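Local structure of 11S globulin (Wrightia tinctoria, 5WXU) at residues D81-V86 against L197-L202; A55-I58 against G63-E66. The protein probably serves as a seed storage protein, a hexameric 11S globulin of the cupin family that also binds the plant hormone auxin (indole-3-acetic acid). All coordinates share one frame; numbering follows the deposited sequence.

Interaction 1. Residues D81-V86 against L197-L202. With PO4 (phosphate ion), chain N.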
loop_
_atom_site.group_PDB
_atom_site.type_symbol
_atom_site.label_atom_id
_atom_site.label_comp_id
_atom_site.label_asym_id
_atom_site.label_seq_id
_atom_site.Cartn_x
_atom_site.Cartn_y
_atom_site.Cartn_z
ATOM N N ASP B 81 -28.787 -5.004 6.392
ATOM C CA ASP B 81 -30.187 -4.515 6.396
ATOM C C ASP B 81 -30.553 -4.084 5.008
ATOM O O ASP B 81 -29.702 -3.612 4.223
ATOM C CB ASP B 81 -30.407 -3.396 7.387
ATOM C CG ASP B 81 -30.698 -3.947 8.775
ATOM O OD1 ASP B 81 -31.297 -5.053 8.893
ATOM O OD2 ASP B 81 -30.290 -3.329 9.745
ATOM N N ALA B 82 -31.843 -4.232 4.674
ATOM C CA ALA B 82 -32.364 -3.793 3.421
ATOM C C ALA B 82 -33.638 -2.952 3.635
ATOM O O ALA B 82 -34.523 -3.290 4.456
ATOM C CB ALA B 82 -32.632 -4.987 2.529
ATOM N N THR B 83 -33.655 -1.808 2.986
ATOM C CA THR B 83 -34.760 -0.852 3.031
ATOM C C THR B 83 -35.121 -0.352 1.664
ATOM O O THR B 83 -34.258 -0.095 0.827
ATOM C CB THR B 83 -34.398 0.372 3.860
ATOM O OG1 THR B 83 -33.817 -0.044 5.087
ATOM C CG2 THR B 83 -35.645 1.239 4.200
ATOM N N ARG B 84 -36.432 -0.171 1.428
ATOM C CA ARG B 84 -36.924 0.433 0.153
ATOM C C ARG B 84 -37.575 1.753 0.507
ATOM O O ARG B 84 -38.672 1.768 1.126
ATOM C CB ARG B 84 -37.863 -0.496 -0.623
ATOM C CG ARG B 84 -38.362 0.073 -1.918
ATOM C CD ARG B 84 -38.921 -1.009 -2.842
ATOM N NE ARG B 84 -40.086 -1.682 -2.284
ATOM C CZ ARG B 84 -40.473 -2.952 -2.470
ATOM N NH1 ARG B 84 -39.750 -3.873 -3.163
ATOM N NH2 ARG B 84 -41.660 -3.343 -1.921
ATOM N N HIS B 85 -36.937 2.856 0.134
ATOM C CA HIS B 85 -37.581 4.142 0.378
ATOM C C HIS B 85 -38.310 4.587 -0.860
ATOM O O HIS B 85 -37.818 4.441 -1.951
ATOM C CB HIS B 85 -36.578 5.216 0.774
ATOM C CG HIS B 85 -35.866 4.972 2.050
ATOM N ND1 HIS B 85 -36.464 5.030 3.307
ATOM C CD2 HIS B 85 -34.543 4.683 2.280
ATOM C CE1 HIS B 85 -35.544 4.805 4.238
ATOM N NE2 HIS B 85 -34.370 4.586 3.638
ATOM N N VAL B 86 -39.514 5.177 -0.672
ATOM C CA VAL B 86 -40.303 5.597 -1.777
ATOM C C VAL B 86 -40.621 7.038 -1.471
ATOM O O VAL B 86 -41.243 7.304 -0.450
ATOM C CB VAL B 86 -41.551 4.719 -1.961
ATOM C CG1 VAL B 86 -42.433 5.329 -3.052
ATOM C CG2 VAL B 86 -41.136 3.300 -2.346
ATOM N N LEU B 197 -28.702 -1.818 12.756
ATOM C CA LEU B 197 -28.624 -0.508 12.146
ATOM C C LEU B 197 -29.166 0.611 13.023
ATOM O O LEU B 197 -30.306 0.483 13.552
ATOM C CB LEU B 197 -29.400 -0.523 10.821
ATOM C CG LEU B 197 -29.392 0.731 10.000
ATOM C CD1 LEU B 197 -27.977 1.052 9.517
ATOM C CD2 LEU B 197 -30.329 0.581 8.795
ATOM N N ARG B 198 -28.427 1.712 13.076
ATOM C CA ARG B 198 -28.866 2.981 13.594
ATOM C C ARG B 198 -29.116 3.950 12.501
ATOM O O ARG B 198 -28.329 4.053 11.522
ATOM C CB ARG B 198 -27.825 3.645 14.513
ATOM C CG ARG B 198 -27.699 3.106 15.910
ATOM C CD ARG B 198 -26.937 1.854 16.001
ATOM N NE ARG B 198 -26.583 1.482 17.384
ATOM C CZ ARG B 198 -26.216 0.270 17.682
ATOM N NH1 ARG B 198 -26.164 -0.647 16.745
ATOM N NH2 ARG B 198 -25.935 -0.064 18.927
ATOM N N ARG B 199 -30.240 4.688 12.602
ATOM C CA ARG B 199 -30.508 5.799 11.706
ATOM C C ARG B 199 -30.685 7.058 12.485
ATOM O O ARG B 199 -31.665 7.221 13.185
ATOM C CB ARG B 199 -31.756 5.575 10.819
ATOM C CG ARG B 199 -31.725 4.228 10.058
ATOM C CD ARG B 199 -33.011 4.037 9.239
ATOM N NE ARG B 199 -33.394 2.634 9.137
ATOM C CZ ARG B 199 -33.577 1.977 8.000
ATOM N NH1 ARG B 199 -33.372 2.552 6.798
ATOM N NH2 ARG B 199 -33.937 0.700 8.083
ATOM N N TYR B 200 -29.722 7.966 12.335
ATOM C CA TYR B 200 -29.640 9.171 13.121
ATOM C C TYR B 200 -29.995 10.304 12.200
ATOM O O TYR B 200 -29.244 10.651 11.338
ATOM C CB TYR B 200 -28.258 9.333 13.780
ATOM C CG TYR B 200 -28.054 8.411 15.017
ATOM C CD1 TYR B 200 -29.023 7.447 15.412
ATOM C CD2 TYR B 200 -26.965 8.524 15.806
ATOM C CE1 TYR B 200 -28.816 6.611 16.498
ATOM C CE2 TYR B 200 -26.725 7.664 16.878
ATOM C CZ TYR B 200 -27.646 6.729 17.258
ATOM O OH TYR B 200 -27.436 5.926 18.404
ATOM N N PHE B 201 -31.116 10.986 12.484
ATOM C CA PHE B 201 -31.646 12.012 11.660
ATOM C C PHE B 201 -31.426 13.417 12.240
ATOM O O PHE B 201 -31.461 13.603 13.460
ATOM C CB PHE B 201 -33.169 11.752 11.438
ATOM C CG PHE B 201 -33.488 10.698 10.450
ATOM C CD1 PHE B 201 -33.616 9.426 10.853
ATOM C CD2 PHE B 201 -33.644 10.982 9.077
ATOM C CE1 PHE B 201 -33.904 8.426 9.955
ATOM C CE2 PHE B 201 -33.885 9.989 8.171
ATOM C CZ PHE B 201 -34.055 8.708 8.631
ATOM N N LEU B 202 -31.099 14.364 11.382
ATOM C CA LEU B 202 -30.936 15.804 11.757
ATOM C C LEU B 202 -32.275 16.488 11.482
ATOM O O LEU B 202 -32.488 17.124 10.465
ATOM C CB LEU B 202 -29.843 16.457 11.000
ATOM C CG LEU B 202 -28.434 16.007 11.454
ATOM C CD1 LEU B 202 -28.104 14.560 11.265
ATOM C CD2 LEU B 202 -27.427 16.902 10.752
HETATM P P PO4 N . -30.995 5.838 5.821
HETATM O O1 PO4 N . -30.832 6.559 7.252
HETATM O O2 PO4 N . -30.652 6.557 4.526
HETATM O O3 PO4 N . -29.874 4.795 5.713
HETATM O O4 PO4 N . -32.199 4.907 5.667
HETATM O O HOH W 1 -30.667 -3.726 12.150
#
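Asp81 and Leu197 mark the nearest approach of the two backbones, with CA of Asp81 7.2 Å from CA of Leu197. The strands 80-87 and 198-201 belong to different sheets of the N-terminal cupin barrel, and side chains bridge the interval between them. At this end a water accepts from Leu197 N and donates to Asp81 OD2, while Leu197 CB lies 3.1 Å from that same OD2. Arg199 crosses the interior. Its chain bends at chi3 (-148°) and presents the guanidinium end-on to Thr83, so that Arg199 NH1 and NH2 both donate to the one acceptor, Thr83 OG1, each at 3.1 Å and nearly in the guanidinium plane. Leu197 CD2 lies over the centre of one face of the Arg199 guanidinium. Arg199 NH1 also donates to phosphate O4 at 2.9 Å, an oxygen that His85 NE2 reaches at 3.0 Å with its ring plane turned 85° from the guanidinium. On the other side of the imidazole, ND1 bonds Ser65 OG. Ser96, Asn98 and His168 also hydrogen-bond the phosphate. With an alanine at position 199, Thr83 OG1 would probably lose both donors and phosphate O4 one of its two partners in this contact. The phosphate probably comes from the crystallisation liquor, yet the cluster of donors implies a buried polar pocket inside the barrel suited to an anion, whose charge would be expected to offset that of the arginine.

Interaction 2. Residues A55-I58 against G63-E66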
loop_
_atom_site.group_PDB
_atom_site.type_symbol
_atom_site.label_atom_id
_atom_site.label_comp_id
_atom_site.label_asym_id
_atom_site.label_seq_id
_atom_site.Cartn_x
_atom_site.Cartn_y
_atom_site.Cartn_z
ATOM N N ALA B 55 -41.211 -6.350 5.478
ATOM C CA ALA B 55 -42.034 -6.877 6.575
ATOM C C ALA B 55 -42.747 -5.767 7.289
ATOM O O ALA B 55 -43.568 -6.063 8.143
ATOM C CB ALA B 55 -41.204 -7.662 7.565
ATOM N N HIS B 56 -42.394 -4.522 7.023
ATOM C CA HIS B 56 -42.925 -3.408 7.803
ATOM C C HIS B 56 -42.809 -2.199 6.914
ATOM O O HIS B 56 -41.847 -2.080 6.117
ATOM C CB HIS B 56 -42.117 -3.276 9.091
ATOM C CG HIS B 56 -42.680 -2.330 10.118
ATOM N ND1 HIS B 56 -43.481 -2.743 11.163
ATOM C CD2 HIS B 56 -42.465 -1.002 10.323
ATOM C CE1 HIS B 56 -43.761 -1.705 11.944
ATOM N NE2 HIS B 56 -43.160 -0.636 11.454
ATOM N N ARG B 57 -43.768 -1.307 7.062
ATOM C CA ARG B 57 -43.841 -0.060 6.346
ATOM C C ARG B 57 -43.913 1.067 7.359
ATOM O O ARG B 57 -44.665 0.995 8.319
ATOM C CB ARG B 57 -45.091 -0.033 5.474
ATOM C CG ARG B 57 -45.201 1.152 4.533
ATOM C CD ARG B 57 -46.405 1.038 3.591
ATOM N NE ARG B 57 -46.178 0.230 2.379
ATOM C CZ ARG B 57 -46.763 0.461 1.204
ATOM N NH1 ARG B 57 -47.580 1.502 1.039
ATOM N NH2 ARG B 57 -46.512 -0.317 0.170
ATOM N N ILE B 58 -43.120 2.095 7.146
ATOM C CA ILE B 58 -43.236 3.344 7.879
ATOM C C ILE B 58 -43.706 4.437 6.956
ATOM O O ILE B 58 -43.034 4.773 5.930
ATOM C CB ILE B 58 -41.910 3.759 8.479
ATOM C CG1 ILE B 58 -41.386 2.645 9.404
ATOM C CG2 ILE B 58 -42.039 5.085 9.209
ATOM C CD1 ILE B 58 -39.930 2.827 9.717
ATOM N N GLY B 63 -43.728 10.242 1.643
ATOM C CA GLY B 63 -43.310 8.955 1.152
ATOM C C GLY B 63 -43.425 7.940 2.237
ATOM O O GLY B 63 -44.085 8.203 3.233
ATOM N N TYR B 64 -42.763 6.805 2.055
ATOM C CA TYR B 64 -42.740 5.736 2.991
ATOM C C TYR B 64 -41.477 4.889 2.879
ATOM O O TYR B 64 -40.767 4.959 1.866
ATOM C CB TYR B 64 -43.932 4.801 2.847
ATOM C CG TYR B 64 -44.133 4.184 1.487
ATOM C CD1 TYR B 64 -44.928 4.791 0.522
ATOM C CD2 TYR B 64 -43.569 2.937 1.206
ATOM C CE1 TYR B 64 -45.100 4.191 -0.748
ATOM C CE2 TYR B 64 -43.762 2.333 -0.000
ATOM C CZ TYR B 64 -44.536 2.956 -0.968
ATOM O OH TYR B 64 -44.711 2.309 -2.164
ATOM N N SER B 65 -41.212 4.145 3.944
ATOM C CA SER B 65 -40.045 3.255 4.002
ATOM C C SER B 65 -40.428 1.860 4.304
ATOM O O SER B 65 -41.017 1.612 5.331
ATOM C CB SER B 65 -39.066 3.772 5.068
ATOM O OG SER B 65 -38.695 5.127 4.802
ATOM N N GLU B 66 -40.003 0.899 3.490
ATOM C CA GLU B 66 -40.309 -0.509 3.708
ATOM C C GLU B 66 -39.056 -1.197 4.125
ATOM O O GLU B 66 -38.005 -1.019 3.443
ATOM C CB GLU B 66 -40.842 -1.165 2.433
ATOM C CG GLU B 66 -42.037 -0.432 1.836
ATOM C CD GLU B 66 -42.606 -1.240 0.648
ATOM O OE1 GLU B 66 -42.106 -1.126 -0.469
ATOM O OE2 GLU B 66 -43.546 -2.000 0.843
#
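Arg57 is extended as far as CD and then turns at chi3 (-84°), which, in the conformer described, one of two modelled for this residue, lays its guanidinium over the ring of Tyr64; the tyrosine in turn holds CG between the backbone N and the carbonyl carbon (chi1 56°), which brings the ring under the guanidinium. In this conformer the two flat groups are stacked with planes only 9° apart, and Arg57 CZ sits 4.0 Å from the Tyr64 ring centroid, a cation-pi contact over the face. Glu66 runs alongside Arg57 in the same direction, and Glu66 OE2 meets the guanidinium edge at Arg57 NH2 in a long, weak salt bridge of 3.5 Å that depends on the same conformer. The other carboxylate oxygen, OE1, is paired with Arg84 of the next strand, so Glu66 stands between two arginines. Beneath these groups the backbones run antiparallel. Ile58 and Ser65 form a hydrogen-bonded pair, N of Ile58 to O of Ser65 and N of Ser65 to O of Ile58, each 2.8 Å. Arg57 and Glu66 make the adjoining non-hydrogen-bonded pair, in which Arg57 CA approaches Ser65 O at 3.4 Å. Ile58 and Ser65 turn their side chains to the opposite face, where both touch Trp222. Ala55 and His56 both face Ile67, a classic beta bulge. The whole is a beta hairpin, its first strand forming an edge of the N-terminal cupin sheet within this chain.

How the interactions relate
Strands 63-67 and 80-87 are neighbours in one antiparallel sheet, which joins the two contacts, their centres about 10 Å apart. Interaction 1 lies in the barrel interior, where every touching residue is buried and side chains span two sheets around an anion. Interaction 2 is partly buried and pairs adjacent strands of a hairpin, with main-chain bonds below and a more exposed arginine-tyrosine stack above. Two polar links connect them on opposite faces of the shared sheet: Arg84 NH2 with Glu66 OE1, a salt bridge of 2.7 Å, and His85 ND1 with Ser65 OG, a probable hydrogen bond. Through the latter, the hairpin supplies a second-shell partner to the phosphate-binding histidine.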